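PDB 2QPX: predicted metal-dependent hydrolase of the TIM-barrel fold, which probably acts as a zinc-dependent hydrolase of the amidohydrolase type, its substrate not established, and holds a two-zinc centre bridged by a carboxylated lysine. Local coordinates for residues Y128-A134 against F151-V155. Numbering follows the deposited sequence.
Sequences YRLETHA and FSNDV
The helical segments 130-134 and 151-155 run roughly antiparallel, their local axes 138° apart in direction and 10.5 Å from each other at closest approach, and come closest at Ala-134 and Phe-151, whose CA atoms lie 6.2 Å from each other. The gap is filled chiefly from the 151-155 side by Phe-151. Its CG stands anti to the backbone N, which carries the ring across to the first turn of helix 130-138, at Ala-134. There Ala-134 CB sits over one face, 4.2 Å from the ring centroid and 22° off the normal, a CH-pi contact; Val-155 CG2 lies over the opposite face, toward the rim, and also meets Leu-130 CD2 at 4.0 Å. The CE1 corner of Phe-151 is 3.5 Å from Ala-134 N, so the ring packs against backbone as well as side chains.

In this TIM-barrel chain, strand 124-127 leads through Tyr-128 into helix 130-138, and the contact joins the start of that helix to the following helix, 144-156, with Met-210 of helix 204-221 touching both Leu-130 and Phe-151. The zinc ions are not part of it: the side chain of Leu-130 lies about 13 Å from a zinc ion.

One hydrogen bond links the segments: Tyr-128 OH donates to Asp-154 OD2 at 2.7 Å, using the oxygen's anti lone pair, with ring and carboxylate planes 42° apart. Within the same segment, His-133 ND1 lies over the centre of one face of the phenol ring. That imidazole is fixed in turn by a nearly straight bond from ND1 to Arg-129 O, the N-cap carbonyl, while its CD2 lies 3.5 Å from Asp-154 OD2.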
# COMPACT_ATOMS: atom_id res chain seq x y z
N TYR A 128 -16.67 -21.32 -15.77
CA TYR A 128 -16.07 -21.51 -17.10
C TYR A 128 -14.84 -20.64 -17.24
O TYR A 128 -14.94 -19.41 -17.32
CB TYR A 128 -17.09 -21.08 -18.13
CG TYR A 128 -16.75 -21.27 -19.60
CD1 TYR A 128 -15.90 -20.43 -20.29
CD2 TYR A 128 -17.34 -22.29 -20.32
CE1 TYR A 128 -15.64 -20.63 -21.64
CE2 TYR A 128 -17.12 -22.47 -21.68
CZ TYR A 128 -16.24 -21.63 -22.34
OH TYR A 128 -15.96 -21.77 -23.68
N ARG A 129 -13.69 -21.27 -17.29
CA ARG A 129 -12.45 -20.50 -17.48
C ARG A 129 -12.26 -20.18 -18.97
O ARG A 129 -12.13 -21.09 -19.84
CB ARG A 129 -11.23 -21.26 -16.93
CG ARG A 129 -9.98 -20.38 -16.97
CD ARG A 129 -8.77 -21.04 -16.47
NE ARG A 129 -8.78 -21.14 -15.03
CZ ARG A 129 -7.69 -21.30 -14.30
NH1 ARG A 129 -6.51 -21.44 -14.88
NH2 ARG A 129 -7.78 -21.32 -13.00
N LEU A 130 -12.23 -18.90 -19.28
CA LEU A 130 -12.15 -18.47 -20.67
C LEU A 130 -10.88 -18.94 -21.39
O LEU A 130 -10.95 -19.46 -22.48
CB LEU A 130 -12.27 -16.95 -20.73
CG LEU A 130 -13.68 -16.40 -20.37
CD1 LEU A 130 -13.57 -14.87 -20.13
CD2 LEU A 130 -14.74 -16.70 -21.45
N GLU A 131 -9.73 -18.67 -20.80
CA GLU A 131 -8.47 -18.89 -21.51
C GLU A 131 -8.21 -20.36 -21.83
O GLU A 131 -7.65 -20.69 -22.87
CB GLU A 131 -7.26 -18.24 -20.81
CG GLU A 131 -7.29 -16.72 -20.79
CD GLU A 131 -8.21 -16.07 -19.75
OE1 GLU A 131 -8.82 -16.79 -18.91
OE2 GLU A 131 -8.26 -14.80 -19.81
N THR A 132 -8.56 -21.27 -20.90
CA THR A 132 -8.35 -22.70 -21.14
C THR A 132 -9.29 -23.23 -22.22
O THR A 132 -8.90 -24.03 -23.06
CB THR A 132 -8.43 -23.47 -19.80
OG1 THR A 132 -9.56 -23.03 -19.11
CG2 THR A 132 -7.22 -23.19 -18.93
N HIS A 133 -10.54 -22.74 -22.27
CA HIS A 133 -11.44 -23.10 -23.35
C HIS A 133 -10.89 -22.53 -24.67
O HIS A 133 -10.86 -23.23 -25.69
CB HIS A 133 -12.87 -22.62 -23.09
CG HIS A 133 -13.61 -23.49 -22.13
ND1 HIS A 133 -13.62 -23.28 -20.77
CD2 HIS A 133 -14.37 -24.60 -22.34
CE1 HIS A 133 -14.36 -24.22 -20.19
NE2 HIS A 133 -14.81 -25.04 -21.13
N ALA A 134 -10.37 -21.30 -24.63
CA ALA A 134 -9.77 -20.69 -25.82
C ALA A 134 -8.62 -21.57 -26.36
O ALA A 134 -8.49 -21.81 -27.57
CB ALA A 134 -9.29 -19.26 -25.52
N PHE A 151 -15.21 -20.90 -30.54
CA PHE A 151 -14.99 -20.52 -29.14
C PHE A 151 -16.13 -19.63 -28.66
O PHE A 151 -16.68 -19.87 -27.58
CB PHE A 151 -13.63 -19.83 -28.99
CG PHE A 151 -13.43 -19.15 -27.65
CD1 PHE A 151 -13.32 -19.89 -26.49
CD2 PHE A 151 -13.46 -17.77 -27.55
CE1 PHE A 151 -13.18 -19.24 -25.25
CE2 PHE A 151 -13.31 -17.13 -26.31
CZ PHE A 151 -13.15 -17.87 -25.17
N SER A 152 -16.48 -18.61 -29.44
CA SER A 152 -17.56 -17.73 -29.02
C SER A 152 -18.88 -18.49 -28.89
O SER A 152 -19.69 -18.21 -28.01
CB SER A 152 -17.68 -16.50 -29.98
OG SER A 152 -18.04 -16.88 -31.28
N ASN A 153 -19.16 -19.43 -29.80
CA ASN A 153 -20.37 -20.25 -29.63
C ASN A 153 -20.35 -21.03 -28.30
O ASN A 153 -21.36 -21.11 -27.61
CB ASN A 153 -20.54 -21.24 -30.79
CG ASN A 153 -21.06 -20.58 -32.06
OD1 ASN A 153 -21.57 -19.45 -32.04
ND2 ASN A 153 -20.94 -21.30 -33.18
N ASP A 154 -19.19 -21.57 -27.93
CA ASP A 154 -19.05 -22.29 -26.66
C ASP A 154 -19.32 -21.39 -25.44
O ASP A 154 -20.01 -21.78 -24.51
CB ASP A 154 -17.69 -22.97 -26.58
CG ASP A 154 -17.69 -24.15 -25.64
OD1 ASP A 154 -18.35 -25.15 -25.96
OD2 ASP A 154 -17.05 -24.09 -24.56
N VAL A 155 -18.84 -20.17 -25.51
CA VAL A 155 -19.06 -19.18 -24.45
C VAL A 155 -20.56 -18.87 -24.34
O VAL A 155 -21.11 -18.80 -23.23
CB VAL A 155 -18.22 -17.89 -24.68
CG1 VAL A 155 -18.65 -16.75 -23.75
CG2 VAL A 155 -16.73 -18.22 -24.53